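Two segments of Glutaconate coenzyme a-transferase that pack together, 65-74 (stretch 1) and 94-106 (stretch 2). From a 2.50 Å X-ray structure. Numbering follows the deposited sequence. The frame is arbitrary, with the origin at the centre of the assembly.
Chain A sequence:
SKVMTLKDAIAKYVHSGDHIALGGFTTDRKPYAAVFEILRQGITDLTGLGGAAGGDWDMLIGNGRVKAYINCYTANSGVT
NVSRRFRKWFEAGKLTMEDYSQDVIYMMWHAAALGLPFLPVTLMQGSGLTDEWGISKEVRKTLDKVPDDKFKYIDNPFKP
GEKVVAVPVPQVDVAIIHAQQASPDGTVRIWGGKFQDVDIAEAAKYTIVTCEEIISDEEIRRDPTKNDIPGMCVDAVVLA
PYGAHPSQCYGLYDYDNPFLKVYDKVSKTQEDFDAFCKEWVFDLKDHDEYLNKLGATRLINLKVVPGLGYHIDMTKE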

# COMPACT_ATOMS: atom_id res chain seq x y z
N ARG A 65 23.08 -37.87 -4.74
CA ARG A 65 22.92 -37.50 -3.33
C ARG A 65 21.61 -37.96 -2.67
O ARG A 65 21.30 -37.50 -1.57
CB ARG A 65 23.03 -35.99 -3.13
CG ARG A 65 24.15 -35.30 -3.85
CD ARG A 65 25.51 -35.60 -3.31
NE ARG A 65 26.54 -34.94 -4.13
CZ ARG A 65 27.21 -33.84 -3.76
NH1 ARG A 65 26.96 -33.28 -2.60
NH2 ARG A 65 28.10 -33.29 -4.57
N VAL A 66 20.88 -38.88 -3.26
CA VAL A 66 19.61 -39.28 -2.68
C VAL A 66 19.52 -40.79 -2.45
O VAL A 66 19.62 -41.59 -3.39
CB VAL A 66 18.44 -38.76 -3.55
CG1 VAL A 66 17.11 -39.25 -3.03
CG2 VAL A 66 18.45 -37.23 -3.57
N LYS A 67 19.29 -41.16 -1.18
CA LYS A 67 19.20 -42.55 -0.72
C LYS A 67 17.84 -43.12 -1.07
O LYS A 67 17.72 -44.20 -1.62
CB LYS A 67 19.44 -42.58 0.79
CG LYS A 67 19.71 -43.95 1.40
CD LYS A 67 20.05 -43.88 2.90
CE LYS A 67 18.83 -43.53 3.76
NZ LYS A 67 19.07 -43.71 5.25
N ALA A 68 16.80 -42.35 -0.77
CA ALA A 68 15.43 -42.73 -1.07
C ALA A 68 14.71 -41.42 -1.41
O ALA A 68 14.96 -40.38 -0.77
CB ALA A 68 14.79 -43.38 0.13
N TYR A 69 13.84 -41.48 -2.41
CA TYR A 69 13.12 -40.30 -2.87
C TYR A 69 11.63 -40.63 -2.91
O TYR A 69 11.24 -41.65 -3.50
CB TYR A 69 13.64 -39.96 -4.26
CG TYR A 69 12.97 -38.82 -4.97
CD1 TYR A 69 13.01 -37.51 -4.47
CD2 TYR A 69 12.31 -39.05 -6.18
CE1 TYR A 69 12.41 -36.46 -5.17
CE2 TYR A 69 11.71 -38.02 -6.88
CZ TYR A 69 11.76 -36.73 -6.38
OH TYR A 69 11.17 -35.72 -7.10
N ILE A 70 10.82 -39.82 -2.21
CA ILE A 70 9.37 -40.03 -2.14
C ILE A 70 8.80 -39.13 -3.24
O ILE A 70 8.85 -37.90 -3.16
CB ILE A 70 8.77 -39.69 -0.71
CG1 ILE A 70 9.65 -40.27 0.42
CG2 ILE A 70 7.36 -40.27 -0.56
CD1 ILE A 70 9.93 -41.76 0.33
N ASN A 71 8.17 -39.75 -4.22
CA ASN A 71 7.73 -39.03 -5.40
C ASN A 71 6.26 -38.95 -5.80
O ASN A 71 5.48 -39.93 -5.69
CB ASN A 71 8.51 -39.61 -6.58
CG ASN A 71 8.35 -38.80 -7.83
OD1 ASN A 71 8.94 -37.72 -7.95
ND2 ASN A 71 7.54 -39.29 -8.76
N CYS A 72 5.91 -37.78 -6.35
CA CYS A 72 4.56 -37.51 -6.86
C CYS A 72 4.63 -36.92 -8.27
O CYS A 72 3.84 -37.30 -9.13
CB CYS A 72 3.75 -36.60 -5.93
SG CYS A 72 4.38 -34.92 -5.68
N TYR A 73 5.65 -36.09 -8.53
CA TYR A 73 5.85 -35.44 -9.82
C TYR A 73 7.23 -34.77 -9.88
O TYR A 73 7.61 -34.04 -8.95
CB TYR A 73 4.73 -34.38 -10.00
CG TYR A 73 4.88 -33.46 -11.20
CD1 TYR A 73 5.62 -32.28 -11.10
CD2 TYR A 73 4.32 -33.80 -12.42
CE1 TYR A 73 5.82 -31.46 -12.21
CE2 TYR A 73 4.50 -32.99 -13.54
CZ TYR A 73 5.25 -31.82 -13.42
OH TYR A 73 5.46 -31.04 -14.54
N THR A 74 7.96 -35.00 -10.98
CA THR A 74 9.29 -34.38 -11.15
C THR A 74 9.54 -33.90 -12.59
O THR A 74 9.87 -34.69 -13.46
CB THR A 74 10.44 -35.34 -10.77
OG1 THR A 74 10.04 -36.13 -9.65
CG2 THR A 74 11.68 -34.55 -10.37
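Stretch 2, residues 94-106: KLTMEDYSQDVIY

The apolar centre of the contact gathers around Ile70, a buried residue near the middle of strand 68-71. Its CG2 lies 3.3 Å from CD2 of Tyr100, meeting that ring at its edge and near its plane, and 3.9 Å from CD1 of Ile105. Ile105 belongs to the helix that begins at Gln102, and its CA-to-CB bond points toward stretch 1. The same side chain reaches Cys72, with CG1 of Ile105 3.8 Å from CB of Cys72. Cysteine is compact enough to let the helix come close: CB of Cys72 is 3.4 Å from CA of Gln102, and its SG is 3.7 Å from CG of Gln102.

The other face of the sheet carries Tyr69 and Met97. CD2 of Tyr69 packs 3.9 Å from CG of Met97, while SD of Met97 lies at the edge of the tyrosine ring. The long, flexible methionine also brings SD to 3.9 Å from CB of Asn71. Farther toward the start of the strands, CD1 of Leu95 touches CG1 of Val66 at 4.0 Å and CB of Tyr69 at 4.1 Å, one methyl of the leucine touching two side chains.

Between these two layers of side chains, the backbone of stretch 2 is extended through strand 96-99 and runs parallel to strand 68-71, with an angle of 17° between their directions (signed crossing angle -17°) and a closest axial approach of 4.5 Å. Tyr69 pairs with Met97, Ile70 with Glu98 and Asn71 with Asp99. As expected of parallel strands, Tyr69 and Asn71 each bond to the residues flanking their partners: N of Tyr69 donates to O of Thr96 (2.8 Å), and O of Tyr69 accepts from N of Glu98 (2.9 Å); N of Asn71 donates to O of Glu98 (2.6 Å), and O of Asn71 accepts from N of Tyr100 (2.7 Å). After Ser101 the chain turns into the helix, and Ser101 caps it, its OG accepting from N of Val104 at 3.2 Å.

Side-chain polarity enters the contact at Asn71 and Asp99, where ND2 of Asn71 donates to OD1 of Asp99 at 3.1 Å, almost linearly. The amide suits this buried place because it can offer a proton to the carboxylate. At the partly exposed beginning of the pairing, OG1 of Thr96 donates to O of Lys67 at 2.7 Å. Threonine fits here: its β-branched side chain favours extended backbone, and its short hydroxyl reaches the carbonyl where the first stretch turns a corner.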

# COMPACT_ATOMS: atom_id res chain seq x y z
N LYS A 94 19.21 -47.21 -10.19
CA LYS A 94 20.19 -46.58 -9.32
C LYS A 94 19.60 -45.63 -8.28
O LYS A 94 20.35 -44.91 -7.63
CB LYS A 94 21.18 -45.78 -10.15
CG LYS A 94 21.80 -46.55 -11.28
CD LYS A 94 23.19 -46.02 -11.59
CE LYS A 94 23.17 -44.60 -12.08
NZ LYS A 94 24.50 -43.94 -11.98
N LEU A 95 18.28 -45.57 -8.19
CA LEU A 95 17.61 -44.69 -7.23
C LEU A 95 16.47 -45.42 -6.52
O LEU A 95 15.68 -46.11 -7.18
CB LEU A 95 17.03 -43.47 -7.97
CG LEU A 95 16.06 -42.53 -7.26
CD1 LEU A 95 16.84 -41.62 -6.30
CD2 LEU A 95 15.27 -41.71 -8.30
N THR A 96 16.45 -45.32 -5.18
CA THR A 96 15.40 -45.95 -4.35
C THR A 96 14.25 -44.95 -4.38
O THR A 96 14.39 -43.83 -3.88
CB THR A 96 15.83 -46.10 -2.83
OG1 THR A 96 17.17 -46.59 -2.71
CG2 THR A 96 14.90 -47.05 -2.12
N MET A 97 13.09 -45.36 -4.87
CA MET A 97 11.99 -44.40 -4.98
C MET A 97 10.57 -44.91 -4.77
O MET A 97 10.18 -45.95 -5.30
CB MET A 97 12.06 -43.73 -6.35
CG MET A 97 10.95 -42.72 -6.63
SD MET A 97 11.01 -42.14 -8.29
CE MET A 97 9.78 -43.17 -8.97
N GLU A 98 9.77 -44.11 -4.06
CA GLU A 98 8.37 -44.44 -3.82
C GLU A 98 7.49 -43.42 -4.54
O GLU A 98 7.88 -42.27 -4.73
CB GLU A 98 8.07 -44.41 -2.31
CG GLU A 98 6.73 -45.02 -1.93
CD GLU A 98 6.49 -46.40 -2.54
OE1 GLU A 98 6.05 -46.48 -3.70
OE2 GLU A 98 6.72 -47.43 -1.87
N ASP A 99 6.31 -43.85 -4.96
CA ASP A 99 5.35 -43.00 -5.64
C ASP A 99 4.09 -42.88 -4.82
O ASP A 99 3.46 -43.88 -4.49
CB ASP A 99 4.91 -43.61 -6.96
CG ASP A 99 5.74 -43.17 -8.13
OD1 ASP A 99 6.07 -41.95 -8.23
OD2 ASP A 99 6.04 -44.06 -8.95
N TYR A 100 3.70 -41.64 -4.54
CA TYR A 100 2.45 -41.33 -3.86
C TYR A 100 1.81 -40.29 -4.80
O TYR A 100 2.50 -39.67 -5.62
CB TYR A 100 2.66 -40.66 -2.48
CG TYR A 100 3.05 -41.58 -1.33
CD1 TYR A 100 2.15 -42.52 -0.82
CD2 TYR A 100 4.31 -41.49 -0.75
CE1 TYR A 100 2.51 -43.35 0.25
CE2 TYR A 100 4.67 -42.32 0.31
CZ TYR A 100 3.77 -43.24 0.80
OH TYR A 100 4.15 -44.05 1.84
N SER A 101 0.50 -40.12 -4.70
CA SER A 101 -0.22 -39.13 -5.48
C SER A 101 0.25 -37.80 -4.87
O SER A 101 0.58 -37.75 -3.69
CB SER A 101 -1.71 -39.27 -5.23
OG SER A 101 -2.10 -38.48 -4.12
N GLN A 102 0.25 -36.72 -5.65
CA GLN A 102 0.69 -35.42 -5.16
C GLN A 102 -0.17 -34.88 -4.01
O GLN A 102 0.32 -34.22 -3.09
CB GLN A 102 0.68 -34.43 -6.31
CG GLN A 102 1.21 -33.07 -5.98
CD GLN A 102 1.36 -32.22 -7.22
OE1 GLN A 102 2.22 -32.48 -8.06
NE2 GLN A 102 0.51 -31.21 -7.35
N ASP A 103 -1.46 -35.19 -4.07
CA ASP A 103 -2.41 -34.74 -3.06
C ASP A 103 -1.95 -35.25 -1.70
O ASP A 103 -1.77 -34.47 -0.76
CB ASP A 103 -3.78 -35.29 -3.42
CG ASP A 103 -4.10 -35.09 -4.89
OD1 ASP A 103 -3.81 -33.98 -5.40
OD2 ASP A 103 -4.60 -36.04 -5.54
N VAL A 104 -1.64 -36.55 -1.66
CA VAL A 104 -1.18 -37.19 -0.44
C VAL A 104 0.12 -36.56 0.06
O VAL A 104 0.25 -36.32 1.25
CB VAL A 104 -1.03 -38.70 -0.63
CG1 VAL A 104 -0.32 -39.35 0.54
CG2 VAL A 104 -2.37 -39.32 -0.81
N ILE A 105 1.05 -36.25 -0.83
CA ILE A 105 2.30 -35.63 -0.42
C ILE A 105 2.09 -34.27 0.25
O ILE A 105 2.68 -33.98 1.29
CB ILE A 105 3.25 -35.46 -1.62
CG1 ILE A 105 3.71 -36.82 -2.14
CG2 ILE A 105 4.47 -34.58 -1.22
CD1 ILE A 105 4.92 -37.37 -1.45
N TYR A 106 1.29 -33.40 -0.36
CA TYR A 106 1.05 -32.09 0.24
C TYR A 106 0.28 -32.28 1.55
O TYR A 106 0.49 -31.54 2.50
CB TYR A 106 0.38 -31.13 -0.76
CG TYR A 106 1.41 -30.46 -1.65
CD1 TYR A 106 2.10 -29.35 -1.21
CD2 TYR A 106 1.80 -31.04 -2.86
CE1 TYR A 106 3.16 -28.83 -1.93
CE2 TYR A 106 2.87 -30.53 -3.60
CZ TYR A 106 3.55 -29.43 -3.12
OH TYR A 106 4.66 -28.95 -3.80